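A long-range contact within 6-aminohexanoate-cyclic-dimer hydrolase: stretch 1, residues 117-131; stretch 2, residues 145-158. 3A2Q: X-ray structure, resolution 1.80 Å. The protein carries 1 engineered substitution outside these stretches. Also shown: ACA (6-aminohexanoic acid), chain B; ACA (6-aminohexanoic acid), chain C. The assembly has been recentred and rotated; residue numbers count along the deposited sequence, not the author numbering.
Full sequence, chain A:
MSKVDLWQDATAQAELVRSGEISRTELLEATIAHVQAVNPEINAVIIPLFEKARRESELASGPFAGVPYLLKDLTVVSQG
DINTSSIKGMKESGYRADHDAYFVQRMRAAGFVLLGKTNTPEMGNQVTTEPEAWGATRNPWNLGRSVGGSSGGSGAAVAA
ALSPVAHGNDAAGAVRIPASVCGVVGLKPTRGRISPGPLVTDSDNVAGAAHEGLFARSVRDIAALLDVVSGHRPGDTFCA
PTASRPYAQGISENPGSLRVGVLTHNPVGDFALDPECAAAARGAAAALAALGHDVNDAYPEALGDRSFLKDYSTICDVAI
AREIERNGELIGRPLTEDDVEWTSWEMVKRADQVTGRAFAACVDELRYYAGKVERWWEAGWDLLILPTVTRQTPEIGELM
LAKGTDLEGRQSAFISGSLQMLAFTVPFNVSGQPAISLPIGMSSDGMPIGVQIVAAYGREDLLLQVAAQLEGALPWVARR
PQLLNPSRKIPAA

Stretch 1, residues 117-131: KTNTPEMGNQVTTEP
Stretch 2, residues 145-158: RSVGGSSGGSGAAV

Stretch 1 enters as the end of a strand (Lys 117 and Thr 118, phi/psi -112/149 and -106/154) and runs on without regular structure to Pro 131; stretch 2 is irregular from Val 147 to Ser 151 and then helical from Gly 152 onward. The register falls in reverse order, with CA–CA distances of 4.5 Å for Asn 119 and Gly 153, 5.0 Å for Gly 124 and Ser 150, and 3.9 Å for Val 127 and Gly 149. Between the first and second of these pairs stretch 1 stays extended through Thr 120 (-155/156) and Pro 121 (-71/162), then turns back, Gly 124 N donating to Pro 121 O (2.8 Å) and Asn 125 N to Glu 122 O (3.0 Å). Met 123 (55/23) and Gly 124 (66/28) both have positive phi.

In stretch 2, Gly 148 (77/-172) and the nearly fully extended Gly 149 (-171/175) lead into a cis peptide before Ser 150 (-84/-14). Ser 151 (-84/39) is the N-cap residue, although its side chain (chi1 m) makes no capping bond; the helix is carried by backbone bonds such as Gly 155 N to Ser 151 O (3.1 Å) and Ala 156 N to Gly 152 O (3.0 Å).

The direct backbone hydrogen bond across the contact runs from Gly 153 N to Asn 119 O (3.1 Å, 140°). Near Gly 149 the main chains approach just as closely, but Val 127 O lies 3.0 Å from Gly 149 N at a poor angle for a hydrogen bond; Gly 148 CA instead gives a CA-H...O contact to Val 127 O (3.3 Å). Glycines permit this packing: an ideal CB on Gly 149 would stand 2.6 Å from Thr 128 N, one on Gly 152 1.8 Å from Thr 129 OG1, and one on Gly 153 2.4 Å from Asn 119 N.

Among the side chains, Thr 118 (chi1 p) points toward the helix and its OG1 hydrogen-bonds Ser 154 OG (chi1 m) at 2.7 Å. Water 1 reinforces this corner, binding Thr 118 OG1 (2.9 Å), Asn 119 O (3.0 Å) and Ser 154 N (3.0 Å). Thr 129 (chi1 m) also points toward stretch 2, and its OG1 donates to Gly 148 O (2.8 Å). Thr 128 (chi1 t) has its CA-to-CB bond directed away overall, yet its OG1 hydrogen-bonds Ser 146 OG (chi1 t) at 2.7 Å and donates to Glu 130 OE2 (2.6 Å). Ser 146 OG in turn accepts from Gly 148 N (2.9 Å, 161°), bracing the approach to the glycine pair.

Ser 150 (chi1 p) has the largest area covered by the other stretch. Its CB packs 3.5 Å from Gly 124 CA and 3.4 Å from Pro 121 CG. Its OG accepts a hydrogen bond from N of the chain B 6-aminohexanoic acid (2.8 Å), which also donates to Gly 124 O (3.0 Å), so the ligand nitrogen bridges the two stretches.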

# COMPACT_ATOMS: atom_id res chain seq x y z
N LYS A 117 -7.78 10.09 8.82
CA LYS A 117 -6.54 9.87 8.09
C LYS A 117 -5.55 9.01 8.88
O LYS A 117 -5.52 9.05 10.11
CB LYS A 117 -5.88 11.20 7.74
CG LYS A 117 -6.68 12.07 6.79
CD LYS A 117 -5.82 13.23 6.35
CE LYS A 117 -6.44 14.00 5.20
NZ LYS A 117 -5.42 14.95 4.65
N THR A 118 -4.73 8.24 8.17
CA THR A 118 -3.76 7.35 8.79
C THR A 118 -2.31 7.82 8.71
O THR A 118 -1.92 8.54 7.79
CB THR A 118 -3.84 5.96 8.18
OG1 THR A 118 -3.75 6.06 6.76
CG2 THR A 118 -5.15 5.29 8.57
N ASN A 119 -1.52 7.38 9.68
CA ASN A 119 -0.11 7.76 9.77
C ASN A 119 0.79 7.20 8.67
O ASN A 119 0.51 6.15 8.09
CB ASN A 119 0.42 7.36 11.15
CG ASN A 119 1.72 8.06 11.51
OD1 ASN A 119 1.99 9.17 11.03
ND2 ASN A 119 2.51 7.43 12.36
N THR A 120 1.87 7.92 8.40
CA THR A 120 2.85 7.56 7.38
C THR A 120 4.21 8.18 7.71
O THR A 120 4.28 9.16 8.45
CB THR A 120 2.43 8.13 5.99
OG1 THR A 120 3.52 8.02 5.07
CG2 THR A 120 2.06 9.61 6.13
N PRO A 121 5.30 7.58 7.21
CA PRO A 121 6.59 8.20 7.51
C PRO A 121 6.58 9.49 6.70
O PRO A 121 5.78 9.63 5.77
CB PRO A 121 7.61 7.18 7.00
CG PRO A 121 6.84 6.43 5.94
CD PRO A 121 5.48 6.28 6.54
N GLU A 122 7.44 10.45 7.03
CA GLU A 122 7.46 11.72 6.32
C GLU A 122 7.53 11.60 4.79
O GLU A 122 8.50 11.07 4.24
CB GLU A 122 8.62 12.59 6.80
CG GLU A 122 8.65 13.94 6.12
CD GLU A 122 9.72 14.85 6.66
OE1 GLU A 122 10.92 14.55 6.45
OE2 GLU A 122 9.36 15.86 7.31
N MET A 123 6.51 12.12 4.12
CA MET A 123 6.43 12.09 2.66
C MET A 123 6.55 10.67 2.13
O MET A 123 6.90 10.46 0.96
CB MET A 123 7.51 13.00 2.05
CG MET A 123 7.36 14.48 2.44
SD MET A 123 8.52 15.60 1.62
CE MET A 123 9.97 15.46 2.71
N GLY A 124 6.24 9.69 2.98
CA GLY A 124 6.30 8.29 2.60
C GLY A 124 7.69 7.79 2.29
O GLY A 124 7.87 6.84 1.53
N ASN A 125 8.69 8.41 2.91
CA ASN A 125 10.08 8.07 2.64
C ASN A 125 10.70 6.92 3.43
O ASN A 125 11.93 6.85 3.55
CB ASN A 125 10.95 9.32 2.79
CG ASN A 125 12.23 9.23 1.98
OD1 ASN A 125 13.30 9.61 2.46
ND2 ASN A 125 12.13 8.74 0.75
N GLN A 126 9.89 6.01 3.97
CA GLN A 126 10.43 4.88 4.73
C GLN A 126 9.53 3.66 4.59
O GLN A 126 8.38 3.80 4.18
CB GLN A 126 10.55 5.22 6.22
CG GLN A 126 11.48 6.37 6.60
CD GLN A 126 12.94 6.11 6.26
OE1 GLN A 126 13.39 4.97 6.24
NE2 GLN A 126 13.68 7.18 6.00
N VAL A 127 10.05 2.48 4.93
CA VAL A 127 9.24 1.26 4.89
C VAL A 127 8.82 0.84 6.30
O VAL A 127 8.55 -0.33 6.58
CB VAL A 127 9.95 0.10 4.16
CG1 VAL A 127 9.84 0.29 2.66
CG2 VAL A 127 11.41 0.00 4.58
N THR A 128 8.79 1.82 7.19
CA THR A 128 8.30 1.63 8.54
C THR A 128 7.53 2.92 8.75
O THR A 128 7.73 3.88 8.01
CB THR A 128 9.40 1.49 9.60
OG1 THR A 128 8.79 1.13 10.84
CG2 THR A 128 10.16 2.80 9.78
N THR A 129 6.64 2.96 9.74
CA THR A 129 5.83 4.15 9.97
C THR A 129 6.11 4.72 11.35
O THR A 129 5.35 4.51 12.29
CB THR A 129 4.33 3.80 9.84
OG1 THR A 129 4.10 3.19 8.56
CG2 THR A 129 3.46 5.04 9.95
N GLU A 130 7.23 5.44 11.45
CA GLU A 130 7.66 6.05 12.71
C GLU A 130 8.15 7.48 12.46
O GLU A 130 9.31 7.81 12.69
CB GLU A 130 8.79 5.20 13.30
CG GLU A 130 8.36 3.77 13.62
CD GLU A 130 9.53 2.82 13.81
OE1 GLU A 130 10.46 3.17 14.57
OE2 GLU A 130 9.52 1.73 13.22
N PRO A 131 7.24 8.35 11.98
CA PRO A 131 7.59 9.75 11.70
C PRO A 131 7.84 10.52 12.99
O PRO A 131 7.22 10.23 14.01
CB PRO A 131 6.35 10.27 10.98
CG PRO A 131 5.25 9.50 11.64
CD PRO A 131 5.82 8.10 11.71
N ARG A 145 6.46 -4.10 17.60
CA ARG A 145 6.89 -4.29 16.21
C ARG A 145 6.37 -3.22 15.25
O ARG A 145 5.32 -2.63 15.47
CB ARG A 145 6.42 -5.65 15.68
CG ARG A 145 6.93 -6.86 16.42
CD ARG A 145 8.43 -7.08 16.26
NE ARG A 145 8.80 -8.36 16.87
CZ ARG A 145 9.00 -9.49 16.20
NH1 ARG A 145 8.89 -9.52 14.88
NH2 ARG A 145 9.29 -10.60 16.86
N SER A 146 7.12 -3.03 14.17
CA SER A 146 6.77 -2.08 13.13
C SER A 146 5.52 -2.57 12.39
O SER A 146 5.11 -3.72 12.54
CB SER A 146 7.93 -1.97 12.13
OG SER A 146 7.55 -1.30 10.94
N VAL A 147 4.91 -1.68 11.61
CA VAL A 147 3.72 -2.03 10.83
C VAL A 147 4.07 -1.93 9.35
O VAL A 147 3.18 -1.98 8.49
CB VAL A 147 2.53 -1.08 11.14
CG1 VAL A 147 2.03 -1.32 12.56
CG2 VAL A 147 2.95 0.38 10.95
N GLY A 148 5.35 -1.81 9.06
CA GLY A 148 5.79 -1.67 7.68
C GLY A 148 5.51 -0.24 7.27
O GLY A 148 5.15 0.59 8.10
N GLY A 149 5.68 0.07 5.98
CA GLY A 149 5.43 1.43 5.52
C GLY A 149 5.47 1.48 4.01
O GLY A 149 5.83 0.48 3.38
N SER A 150 5.15 2.63 3.41
CA SER A 150 4.78 3.83 4.16
C SER A 150 3.31 3.93 4.58
O SER A 150 2.96 4.75 5.42
CB SER A 150 5.17 5.08 3.35
OG SER A 150 4.60 5.04 2.04
N SER A 151 2.45 3.09 4.01
CA SER A 151 1.04 3.14 4.37
C SER A 151 0.77 2.32 5.63
O SER A 151 -0.25 1.64 5.74
CB SER A 151 0.18 2.60 3.22
OG SER A 151 0.49 3.27 2.01
N GLY A 152 1.70 2.40 6.59
CA GLY A 152 1.59 1.65 7.83
C GLY A 152 0.35 1.91 8.67
O GLY A 152 -0.18 0.99 9.29
N GLY A 153 -0.12 3.15 8.70
CA GLY A 153 -1.30 3.48 9.47
C GLY A 153 -2.55 2.81 8.92
O GLY A 153 -3.39 2.33 9.68
N SER A 154 -2.68 2.77 7.60
CA SER A 154 -3.85 2.15 6.99
C SER A 154 -3.81 0.64 7.19
O SER A 154 -4.83 0.03 7.48
CB SER A 154 -3.91 2.49 5.50
OG SER A 154 -4.17 3.87 5.31
N GLY A 155 -2.63 0.04 7.03
CA GLY A 155 -2.51 -1.39 7.22
C GLY A 155 -2.90 -1.80 8.63
O GLY A 155 -3.69 -2.73 8.83
N ALA A 156 -2.36 -1.09 9.62
CA ALA A 156 -2.65 -1.37 11.02
C ALA A 156 -4.12 -1.11 11.35
O ALA A 156 -4.75 -1.88 12.07
CB ALA A 156 -1.77 -0.51 11.92
N ALA A 157 -4.66 -0.03 10.80
CA ALA A 157 -6.06 0.33 11.05
C ALA A 157 -6.99 -0.81 10.63
O ALA A 157 -7.86 -1.21 11.39
CB ALA A 157 -6.41 1.60 10.30
N VAL A 158 -6.79 -1.32 9.42
CA VAL A 158 -7.63 -2.41 8.93
C VAL A 158 -7.41 -3.69 9.73
O VAL A 158 -8.35 -4.44 9.99
CB VAL A 158 -7.35 -2.67 7.42
CG1 VAL A 158 -8.17 -3.87 6.94
CG2 VAL A 158 -7.72 -1.43 6.62
C ACA B . 9.98 7.94 -2.05
O ACA B . 10.10 8.42 -0.92
C2 ACA B . 8.98 8.52 -3.03
C3 ACA B . 7.64 8.81 -2.38
C4 ACA B . 6.72 7.60 -2.50
C5 ACA B . 5.99 7.32 -1.20
C6 ACA B . 5.49 5.88 -1.15
N ACA B . 6.23 5.07 -0.18
C ACA C . 6.81 3.91 -0.46
O ACA C . 6.51 3.24 -1.46
C2 ACA C . 7.87 3.43 0.52
C3 ACA C . 9.25 3.30 -0.12
C4 ACA C . 10.02 4.62 -0.15
C5 ACA C . 10.96 4.68 -1.36
C6 ACA C . 11.53 6.07 -1.59
N ACA C . 10.69 6.89 -2.46
O HOH W 1 -1.21 4.91 6.03
O HOH W 2 8.98 -2.34 8.82
O HOH W 3 5.90 1.29 12.44